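Local coordinates for protein acetylene hydratase (Pelobacter acetylenicus, PDB 2E7Z) that catalyses the non-redox hydration of acetylene to acetaldehyde, using a tungsten-bis(molybdopterin guanine dinucleotide) cofactor and a [4Fe-4S] cluster, at residues S335-E341 and G377-H382; T51-D57 and Y612-L618; K1-V5 and V15-V19. One frame throughout, in Å; residues are numbered along the deposited sequence. Where two conformers were deposited one is given.

Contact 1. Residues S335-E341 and G377-H382; sequences SKIQMHE and GVKYFH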
loop_
_atom_site.group_PDB
_atom_site.type_symbol
_atom_site.label_atom_id
_atom_site.label_comp_id
_atom_site.label_asym_id
_atom_site.label_seq_id
_atom_site.Cartn_x
_atom_site.Cartn_y
_atom_site.Cartn_z
ATOM N N SER A 335 -16.920 6.669 2.956
ATOM C CA SER A 335 -16.959 7.655 1.898
ATOM C C SER A 335 -17.919 8.782 2.202
ATOM O O SER A 335 -17.633 9.923 1.849
ATOM C CB SER A 335 -17.423 7.016 0.576
ATOM O OG SER A 335 -16.515 5.993 0.173
ATOM N N LYS A 336 -19.046 8.465 2.839
ATOM C CA LYS A 336 -20.052 9.486 3.141
ATOM C C LYS A 336 -19.585 10.368 4.300
ATOM O O LYS A 336 -19.757 11.581 4.283
ATOM C CB LYS A 336 -21.381 8.814 3.452
ATOM C CG LYS A 336 -21.902 7.968 2.293
ATOM C CD LYS A 336 -23.390 7.711 2.421
ATOM C CE LYS A 336 -24.038 7.619 1.048
ATOM N NZ LYS A 336 -23.787 8.841 0.246
ATOM N N ILE A 337 -18.945 9.741 5.302
ATOM C CA ILE A 337 -18.382 10.481 6.449
ATOM C C ILE A 337 -17.308 11.465 5.955
ATOM O O ILE A 337 -17.187 12.569 6.472
ATOM C CB ILE A 337 -17.862 9.503 7.560
ATOM C CG1 ILE A 337 -19.074 8.763 8.122
ATOM C CG2 ILE A 337 -17.120 10.270 8.666
ATOM C CD1 ILE A 337 -18.735 7.576 9.011
ATOM N N GLN A 338 -16.568 11.075 4.928
ATOM C CA GLN A 338 -15.490 11.921 4.389
ATOM C C GLN A 338 -15.966 13.234 3.732
ATOM O O GLN A 338 -15.172 14.149 3.588
ATOM C CB GLN A 338 -14.631 11.138 3.404
ATOM C CG GLN A 338 -13.853 10.026 4.067
ATOM C CD GLN A 338 -13.025 9.202 3.108
ATOM O OE1 GLN A 338 -13.461 8.978 1.963
ATOM N NE2 GLN A 338 -11.844 8.702 3.555
ATOM N N MET A 339 -17.237 13.314 3.299
ATOM C CA MET A 339 -17.820 14.579 2.787
ATOM C C MET A 339 -16.985 15.156 1.672
ATOM O O MET A 339 -16.735 16.366 1.638
ATOM C CB MET A 339 -17.949 15.594 3.922
ATOM C CG MET A 339 -19.063 15.257 4.854
ATOM S SD MET A 339 -19.273 16.476 6.188
ATOM C CE MET A 339 -19.460 18.028 5.283
ATOM N N HIS A 340 -16.601 14.304 0.714
ATOM C CA HIS A 340 -15.975 14.803 -0.518
ATOM C C HIS A 340 -16.815 15.818 -1.285
ATOM O O HIS A 340 -16.265 16.705 -1.921
ATOM C CB HIS A 340 -15.625 13.639 -1.437
ATOM C CG HIS A 340 -14.643 12.696 -0.822
ATOM N ND1 HIS A 340 -13.315 13.018 -0.637
ATOM C CD2 HIS A 340 -14.807 11.443 -0.333
ATOM C CE1 HIS A 340 -12.697 11.996 -0.059
ATOM N NE2 HIS A 340 -13.574 11.021 0.126
ATOM N N GLU A 341 -18.124 15.713 -1.177
ATOM C CA GLU A 341 -18.912 16.679 -1.935
ATOM C C GLU A 341 -18.743 18.088 -1.388
ATOM O O GLU A 341 -18.834 19.045 -2.175
ATOM C CB GLU A 341 -20.380 16.275 -2.091
ATOM C CG GLU A 341 -21.145 17.192 -3.026
ATOM C CD GLU A 341 -20.775 17.007 -4.485
ATOM O OE1 GLU A 341 -20.990 15.904 -5.009
ATOM O OE2 GLU A 341 -20.322 17.983 -5.126
ATOM N N GLY A 377 -24.451 3.932 -4.613
ATOM C CA GLY A 377 -25.144 4.965 -3.864
ATOM C C GLY A 377 -24.191 5.958 -3.221
ATOM O O GLY A 377 -24.562 6.693 -2.312
ATOM N N VAL A 378 -22.953 5.970 -3.709
ATOM C CA VAL A 378 -21.909 6.842 -3.180
ATOM C C VAL A 378 -21.208 7.458 -4.375
ATOM O O VAL A 378 -20.536 6.757 -5.126
ATOM C CB VAL A 378 -20.901 6.052 -2.299
ATOM C CG1 VAL A 378 -19.732 6.903 -1.952
ATOM C CG2 VAL A 378 -21.586 5.590 -1.021
ATOM N N LYS A 379 -21.372 8.765 -4.549
ATOM C CA LYS A 379 -20.798 9.478 -5.686
ATOM C C LYS A 379 -19.277 9.441 -5.646
ATOM O O LYS A 379 -18.624 9.201 -6.665
ATOM C CB LYS A 379 -21.266 10.924 -5.700
ATOM C CG LYS A 379 -20.630 11.744 -6.809
ATOM C CD LYS A 379 -21.257 13.115 -6.884
ATOM C CE LYS A 379 -20.485 13.991 -7.828
ATOM N NZ LYS A 379 -21.099 15.335 -7.884
ATOM N N TYR A 380 -18.713 9.695 -4.463
ATOM C CA TYR A 380 -17.273 9.661 -4.261
ATOM C C TYR A 380 -16.929 8.398 -3.472
ATOM O O TYR A 380 -16.868 8.423 -2.247
ATOM C CB TYR A 380 -16.795 10.908 -3.499
ATOM C CG TYR A 380 -16.982 12.176 -4.288
ATOM C CD1 TYR A 380 -16.062 12.548 -5.263
ATOM C CD2 TYR A 380 -18.095 12.997 -4.072
ATOM C CE1 TYR A 380 -16.200 13.713 -5.967
ATOM C CE2 TYR A 380 -18.264 14.170 -4.808
ATOM C CZ TYR A 380 -17.305 14.511 -5.756
ATOM O OH TYR A 380 -17.383 15.663 -6.484
ATOM N N PHE A 381 -16.698 7.295 -4.174
ATOM C CA PHE A 381 -16.497 5.991 -3.574
ATOM C C PHE A 381 -15.018 5.945 -3.282
ATOM O O PHE A 381 -14.193 5.813 -4.170
ATOM C CB PHE A 381 -16.939 4.916 -4.578
ATOM C CG PHE A 381 -16.631 3.498 -4.183
ATOM C CD1 PHE A 381 -16.468 3.102 -2.864
ATOM C CD2 PHE A 381 -16.561 2.515 -5.179
ATOM C CE1 PHE A 381 -16.192 1.770 -2.555
ATOM C CE2 PHE A 381 -16.305 1.180 -4.874
ATOM C CZ PHE A 381 -16.129 0.802 -3.555
ATOM N N HIS A 382 -14.681 6.091 -1.998
ATOM C CA HIS A 382 -13.285 6.091 -1.536
ATOM C C HIS A 382 -12.875 4.631 -1.434
ATOM O O HIS A 382 -12.841 4.061 -0.347
ATOM C CB HIS A 382 -13.181 6.794 -0.188
ATOM C CG HIS A 382 -11.781 6.947 0.295
ATOM N ND1 HIS A 382 -11.186 6.022 1.126
ATOM C CD2 HIS A 382 -10.861 7.915 0.070
ATOM C CE1 HIS A 382 -9.962 6.439 1.420
ATOM N NE2 HIS A 382 -9.735 7.575 0.781
#
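Ser335 and His382 are tied by one short, nearly straight bond: the backbone N of His382 donates to Ser335 OG at 2.8 Å, with an N-H...O angle of 163°. The same hydroxyl also hydrogen-bonds the carboxylate of Glu470, so this buried oxygen serves a backbone amide and an acid at once. Ser335 CB abuts both Tyr380 O and Val378 CG1, the latter only 3.4 Å away, tighter than a usual carbon-carbon contact. Farther into the segment the side-chain amide of Gln338 lies across the face of the His382 ring, the two planes perpendicular, with NE2 3.5 Å above the ring over its centre. Its oxygen is spoken for by His340, whose NE2 donates to Gln338 OE1 at 2.7 Å from well above the carbonyl plane. ND1 of His340 is bonded to Tyr362 OH, so both ring nitrogens have partners. His340 CG stands anti to the carbonyl carbon (chi1 -62°), which directs the imidazole toward Gln338 while CB packs over the face of the Tyr380 ring, 3.9 Å from its centroid, as a CH-pi contact. At the outer end Glu341 OE1 takes Lys379 NZ on its syn lone pair at 2.9 Å; this salt bridge is reached by a fully extended lysine. The same oxygen lies at the edge of the tyrosine ring, 3.2 Å from Tyr380 CE2. Lys336 NZ makes a weak bond to Gly377 O. The contact thus joins helix 334-337 and the turn after it to the loop that follows helix 369-376. Its chemistry is graded: hydrogen bonds engage the buried Ser335 OG, Gln338 OE1 and both nitrogens of His340, whereas the Glu341-Lys379 salt bridge lies at the more exposed end, where solvent probably weakens it.

Contact 2. Residues T51-D57 and Y612-L618; sequences TIRTHKD and YHQPGIL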
loop_
_atom_site.group_PDB
_atom_site.type_symbol
_atom_site.label_atom_id
_atom_site.label_comp_id
_atom_site.label_asym_id
_atom_site.label_seq_id
_atom_site.Cartn_x
_atom_site.Cartn_y
_atom_site.Cartn_z
ATOM N N THR A 51 6.296 -5.943 23.156
ATOM C CA THR A 51 7.638 -5.346 23.334
ATOM C C THR A 51 7.734 -3.975 22.652
ATOM O O THR A 51 8.580 -3.146 23.008
ATOM C CB THR A 51 8.789 -6.223 22.800
ATOM O OG1 THR A 51 8.748 -6.228 21.369
ATOM C CG2 THR A 51 8.700 -7.657 23.340
ATOM N N ILE A 52 6.856 -3.760 21.669
ATOM C CA ILE A 52 6.723 -2.462 21.012
ATOM C C ILE A 52 5.763 -1.566 21.788
ATOM O O ILE A 52 6.087 -0.403 22.074
ATOM C CB ILE A 52 6.234 -2.641 19.579
ATOM C CG1 ILE A 52 7.169 -3.589 18.796
ATOM C CG2 ILE A 52 6.149 -1.270 18.870
ATOM C CD1 ILE A 52 8.643 -3.167 18.703
ATOM N N ARG A 53 4.585 -2.106 22.148
ATOM C CA ARG A 53 3.650 -1.323 22.953
ATOM C C ARG A 53 4.298 -0.766 24.239
ATOM O O ARG A 53 3.987 0.353 24.671
ATOM C CB ARG A 53 2.401 -2.137 23.300
ATOM C CG ARG A 53 1.336 -1.306 23.981
ATOM C CD ARG A 53 0.317 -2.179 24.686
ATOM N NE ARG A 53 0.696 -2.514 26.062
ATOM C CZ ARG A 53 0.486 -1.717 27.110
ATOM N NH1 ARG A 53 -0.073 -0.518 26.959
ATOM N NH2 ARG A 53 0.807 -2.152 28.328
ATOM N N THR A 54 5.179 -1.560 24.863
ATOM C CA THR A 54 5.804 -1.154 26.126
ATOM C C THR A 54 7.245 -0.694 25.969
ATOM O O THR A 54 7.963 -0.574 26.964
ATOM C CB THR A 54 5.731 -2.275 27.212
ATOM O OG1 THR A 54 6.499 -3.402 26.783
ATOM C CG2 THR A 54 4.289 -2.702 27.404
ATOM N N HIS A 55 7.692 -0.467 24.742
ATOM C CA HIS A 55 9.091 -0.138 24.505
ATOM C C HIS A 55 9.480 1.120 25.256
ATOM O O HIS A 55 8.712 2.095 25.274
ATOM C CB HIS A 55 9.375 0.030 22.997
ATOM C CG HIS A 55 10.826 -0.121 22.697
ATOM N ND1 HIS A 55 11.724 0.908 22.859
ATOM C CD2 HIS A 55 11.546 -1.202 22.323
ATOM C CE1 HIS A 55 12.945 0.462 22.603
ATOM N NE2 HIS A 55 12.859 -0.806 22.250
ATOM N N LYS A 56 10.661 1.123 25.890
ATOM C CA LYS A 56 11.076 2.312 26.646
ATOM C C LYS A 56 11.192 3.562 25.788
ATOM O O LYS A 56 11.036 4.665 26.297
ATOM C CB LYS A 56 12.394 2.078 27.405
ATOM C CG LYS A 56 13.590 1.819 26.513
ATOM C CD LYS A 56 14.865 1.549 27.312
ATOM C CE LYS A 56 15.249 2.721 28.212
ATOM N NZ LYS A 56 15.725 3.915 27.450
ATOM N N ASP A 57 11.418 3.392 24.477
ATOM C CA ASP A 57 11.541 4.556 23.570
ATOM C C ASP A 57 10.228 4.993 22.953
ATOM O O ASP A 57 10.216 5.926 22.135
ATOM C CB ASP A 57 12.587 4.297 22.483
ATOM C CG ASP A 57 13.970 4.041 23.072
ATOM O OD1 ASP A 57 14.294 4.704 24.078
ATOM O OD2 ASP A 57 14.709 3.189 22.531
ATOM N N TYR A 612 9.478 -1.480 13.917
ATOM C CA TYR A 612 10.007 -2.513 14.842
ATOM C C TYR A 612 11.522 -2.656 14.776
ATOM O O TYR A 612 12.079 -3.695 15.188
ATOM C CB TYR A 612 9.301 -3.898 14.732
ATOM C CG TYR A 612 7.842 -3.783 14.437
ATOM C CD1 TYR A 612 7.065 -2.794 15.053
ATOM C CD2 TYR A 612 7.246 -4.621 13.496
ATOM C CE1 TYR A 612 5.706 -2.647 14.723
ATOM C CE2 TYR A 612 5.917 -4.494 13.164
ATOM C CZ TYR A 612 5.148 -3.490 13.759
ATOM O OH TYR A 612 3.826 -3.337 13.386
ATOM N N HIS A 613 12.210 -1.615 14.304
ATOM C CA HIS A 613 13.683 -1.598 14.390
ATOM C C HIS A 613 14.225 -1.144 15.758
ATOM O O HIS A 613 15.442 -1.139 15.965
ATOM C CB HIS A 613 14.278 -0.748 13.253
ATOM C CG HIS A 613 13.942 -1.240 11.882
ATOM N ND1 HIS A 613 14.133 -2.555 11.500
ATOM C CD2 HIS A 613 13.490 -0.587 10.782
ATOM C CE1 HIS A 613 13.762 -2.696 10.237
ATOM N NE2 HIS A 613 13.388 -1.516 9.776
ATOM N N GLN A 614 13.349 -0.718 16.671
ATOM C CA GLN A 614 13.779 -0.346 18.030
ATOM C C GLN A 614 14.515 -1.540 18.677
ATOM O O GLN A 614 14.175 -2.690 18.370
ATOM C CB GLN A 614 12.560 0.050 18.867
ATOM C CG GLN A 614 12.095 1.475 18.617
ATOM C CD GLN A 614 11.330 1.627 17.285
ATOM O OE1 GLN A 614 10.717 0.664 16.769
ATOM N NE2 GLN A 614 11.355 2.839 16.732
ATOM N N PRO A 615 15.540 -1.279 19.538
ATOM C CA PRO A 615 16.238 -2.377 20.197
ATOM C C PRO A 615 15.260 -3.360 20.830
ATOM O O PRO A 615 14.373 -2.960 21.585
ATOM C CB PRO A 615 17.081 -1.669 21.266
ATOM C CG PRO A 615 17.425 -0.356 20.650
ATOM C CD PRO A 615 16.138 0.027 19.886
ATOM N N GLY A 616 15.417 -4.638 20.508
ATOM C CA GLY A 616 14.574 -5.671 21.086
ATOM C C GLY A 616 14.647 -6.950 20.304
ATOM O O GLY A 616 15.432 -7.070 19.339
ATOM N N ILE A 617 13.812 -7.905 20.702
ATOM C CA ILE A 617 13.788 -9.237 20.099
ATOM C C ILE A 617 13.587 -9.217 18.588
ATOM O O ILE A 617 14.266 -9.945 17.863
ATOM C CB ILE A 617 12.771 -10.187 20.832
ATOM C CG1 ILE A 617 12.854 -11.629 20.301
ATOM C CG2 ILE A 617 11.348 -9.615 20.810
ATOM C CD1 ILE A 617 12.241 -12.670 21.239
ATOM N N LEU A 618 12.672 -8.372 18.100
ATOM C CA LEU A 618 12.437 -8.337 16.670
ATOM C C LEU A 618 13.648 -7.790 15.896
ATOM O O LEU A 618 14.058 -8.382 14.876
ATOM C CB LEU A 618 11.174 -7.521 16.371
ATOM C CG LEU A 618 9.879 -8.172 16.877
ATOM C CD1 LEU A 618 8.710 -7.189 16.713
ATOM C CD2 LEU A 618 9.571 -9.458 16.123
HETATM O O HOH W 1 11.250 -6.170 19.793
#
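His55 reaches across to the backbone of Pro615 in the one direct hydrogen bond between 51-57 and 612-618. Its NE2 donates to Pro615 O at 2.7 Å, with the oxygen in the plane of the imidazole and the nitrogen on a carbonyl lone pair. The other ring nitrogen is an acceptor: Asp57 N donates to His55 ND1 at 3.0 Å, which fixes the proton on NE2 and the turn of the ring. With CG anti to the backbone N (chi1 -160°), the imidazole swings out from the turn after helix 49-53. A second polar link is indirect. Water 1 donates to Thr51 OG1 and accepts from Leu618 N, at 3.0 Å from that hydroxyl oxygen, which also bonds Asn48 O. Among the carbon contacts, Gln614 CB sits over one face of the His55 ring as a CH-pi partner, 3.7 Å from its centroid, so the imidazole is engaged at its edge and on a face. Replacing His55 with an alanine would probably leave Pro615 O without its donor and open a gap beside Gln614 CB. Deeper in, Ile52 presses CG1 against Tyr612 CD1 at 3.8 Å, the two side chains crossing at about a right angle, and Leu618 CD1 flanks the isoleucine more loosely. Thr51 CG2 meets Ile617 CG2 at the outer margin. Phe442 touches both Ile52 and Gln614 and so fills in from a third part of the chain. Tyr612 OH is bonded to Ser8 O, in the cluster-binding loop, and the Tyr612 side chain comes about 4 Å from those of Lys45 and Phe608, which bind the tungsten cofactor. The arrangement is consistent with a seam between the N-terminal iron-sulfur region and the C-terminal dinucleotide-binding domain, as in the DMSO reductase family.

Contact 3. Residues K1-V5 and V15-V19; sequences KKHVV and VEAEV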
loop_
_atom_site.group_PDB
_atom_site.type_symbol
_atom_site.label_atom_id
_atom_site.label_comp_id
_atom_site.label_asym_id
_atom_site.label_seq_id
_atom_site.Cartn_x
_atom_site.Cartn_y
_atom_site.Cartn_z
ATOM N N LYS A 1 -9.592 -13.357 28.147
ATOM C CA LYS A 1 -9.120 -13.473 26.722
ATOM C C LYS A 1 -9.928 -12.593 25.763
ATOM O O LYS A 1 -11.165 -12.577 25.792
ATOM C CB LYS A 1 -9.166 -14.920 26.227
ATOM C CG LYS A 1 -8.133 -15.847 26.866
ATOM C CD LYS A 1 -7.536 -16.835 25.854
ATOM C CE LYS A 1 -8.591 -17.772 25.257
ATOM N NZ LYS A 1 -7.985 -19.010 24.677
ATOM N N LYS A 2 -9.218 -11.868 24.910
ATOM C CA LYS A 2 -9.851 -10.986 23.935
ATOM C C LYS A 2 -9.539 -11.476 22.523
ATOM O O LYS A 2 -8.464 -12.062 22.311
ATOM C CB LYS A 2 -9.298 -9.568 24.112
ATOM C CG LYS A 2 -9.583 -8.934 25.492
ATOM C CD LYS A 2 -11.037 -8.470 25.624
ATOM C CE LYS A 2 -11.502 -8.279 27.074
ATOM N NZ LYS A 2 -10.495 -7.616 27.920
ATOM N N HIS A 3 -10.451 -11.249 21.574
ATOM C CA HIS A 3 -10.102 -11.377 20.144
ATOM C C HIS A 3 -9.711 -9.984 19.644
ATOM O O HIS A 3 -10.386 -8.984 19.941
ATOM C CB HIS A 3 -11.206 -12.038 19.291
ATOM C CG HIS A 3 -12.494 -11.276 19.213
ATOM N ND1 HIS A 3 -12.779 -10.371 18.209
ATOM C CD2 HIS A 3 -13.602 -11.333 19.992
ATOM C CE1 HIS A 3 -13.996 -9.884 18.387
ATOM N NE2 HIS A 3 -14.513 -10.445 19.465
ATOM N N VAL A 4 -8.587 -9.918 18.926
ATOM C CA VAL A 4 -8.005 -8.631 18.533
ATOM C C VAL A 4 -7.561 -8.744 17.083
ATOM O O VAL A 4 -6.960 -9.761 16.704
ATOM C CB VAL A 4 -6.803 -8.249 19.461
ATOM C CG1 VAL A 4 -6.395 -6.806 19.246
ATOM C CG2 VAL A 4 -7.164 -8.487 20.930
ATOM N N VAL A 5 -7.857 -7.717 16.282
ATOM C CA VAL A 5 -7.275 -7.650 14.948
ATOM C C VAL A 5 -5.800 -7.195 15.074
ATOM O O VAL A 5 -5.521 -6.083 15.553
ATOM C CB VAL A 5 -8.076 -6.698 14.038
ATOM C CG1 VAL A 5 -7.335 -6.517 12.718
ATOM C CG2 VAL A 5 -9.507 -7.229 13.831
ATOM N N VAL A 15 -6.191 -12.394 16.205
ATOM C CA VAL A 15 -5.432 -13.151 17.187
ATOM C C VAL A 15 -6.161 -13.109 18.524
ATOM O O VAL A 15 -7.197 -12.445 18.667
ATOM C CB VAL A 15 -3.961 -12.600 17.327
ATOM C CG1 VAL A 15 -3.200 -12.675 15.999
ATOM C CG2 VAL A 15 -3.950 -11.163 17.830
ATOM N N GLU A 16 -5.633 -13.834 19.500
ATOM C CA GLU A 16 -6.158 -13.754 20.846
ATOM C C GLU A 16 -5.110 -13.078 21.721
ATOM O O GLU A 16 -3.912 -13.226 21.488
ATOM C CB GLU A 16 -6.565 -15.135 21.367
ATOM C CG GLU A 16 -7.955 -15.553 20.856
ATOM C CD GLU A 16 -8.445 -16.875 21.426
ATOM O OE1 GLU A 16 -7.589 -17.698 21.802
ATOM O OE2 GLU A 16 -9.688 -17.087 21.484
ATOM N N ALA A 17 -5.569 -12.285 22.684
ATOM C CA ALA A 17 -4.664 -11.615 23.612
ATOM C C ALA A 17 -5.185 -11.739 25.014
ATOM O O ALA A 17 -6.398 -11.768 25.242
ATOM C CB ALA A 17 -4.513 -10.140 23.258
ATOM N N GLU A 18 -4.251 -11.785 25.953
ATOM C CA GLU A 18 -4.595 -11.830 27.357
ATOM C C GLU A 18 -3.531 -11.119 28.178
ATOM O O GLU A 18 -2.335 -11.301 27.951
ATOM C CB GLU A 18 -4.692 -13.279 27.819
ATOM C CG GLU A 18 -5.301 -13.419 29.190
ATOM C CD GLU A 18 -5.397 -14.859 29.646
ATOM O OE1 GLU A 18 -4.701 -15.735 29.065
ATOM O OE2 GLU A 18 -6.174 -15.108 30.596
ATOM N N VAL A 19 -3.980 -10.307 29.129
ATOM C CA VAL A 19 -3.077 -9.652 30.068
ATOM C C VAL A 19 -2.709 -10.642 31.163
ATOM O O VAL A 19 -3.583 -11.200 31.822
ATOM C CB VAL A 19 -3.734 -8.421 30.703
ATOM C CG1 VAL A 19 -2.747 -7.659 31.553
ATOM C CG2 VAL A 19 -4.283 -7.507 29.623
#
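This is a beta hairpin contact: strand 2-5 pairs antiparallel with strand 14-19, which is the middle strand of a three-stranded sheet completed by 25-29. The loop closing the hairpin carries Cys6, Cys9 and Cys13, ligands of the [4Fe-4S] cluster. Lys2 with Ala17 and Val4 with Val15 are hydrogen-bonded pairs, with His3 and Glu16 the non-hydrogen-bonded pair between them. Lys2 N to Ala17 O and Val15 N to Val4 O are each 2.8 Å; their return bonds, Ala17 N to Lys2 O and Val4 N to Val15 O, are 2.9 Å. CA-H groups add support, the closest being Glu16 CA to Lys2 O at 3.2 Å. The N-to-C directions of the short strand segments are 125° apart, well short of 180°, a marked twist for antiparallel partners. On one face of the sheet Val4 CG2 rests on Ala17 CB at 3.9 Å, with Val15 beside them; the Val15 side chain in turn lies about 4 Å from the iron-sulfur cluster. On the other face Glu16 runs extended and meets Lys1. The lysine chain, bent at chi2 and chi3 (-141° and -62°), curls back to bring NZ within 3.2 Å of Glu16 OE1, approaching from above the carboxylate plane. Ser31 OG bonds both of these atoms and completes a small polar triangle. His3, on this face too, turns its ring away to Gln532 and Tyr535. Backbone bonds therefore set the register, and the two faces differ in chemistry: Val4, Val15 and Ala17 form an apolar patch on the face they share with Lys2, with Val15 next to the cluster, while on the other the ammonium group of Lys1 and Ser31 OG would probably favour Glu16 as an ionised carboxylate.

How the contacts relate
Contacts 2 and 3 form a neighbouring pair, their centres 20 Å apart and nearest atoms about 7 Å, and both border the [4Fe-4S] cluster: the side chain of Val15 in contact 3 comes within about 4 Å of it and that of Tyr612 in contact 2 within about 6 Å. Contact 1 is remote, its nearest atoms about 17 Å from contact 3 and 21 Å from contact 2. The side chain of His382 lies about 14 Å from a bound molybdopterin guanine dinucleotide (MGD). Along the chain the hairpin of contact 3 closes first; contact 2 then spans 554 residues, enclosing contact 1. One is therefore local, one joins parts of the chain 36 residues apart, and one brings parts far apart in the sequence together near the cofactors.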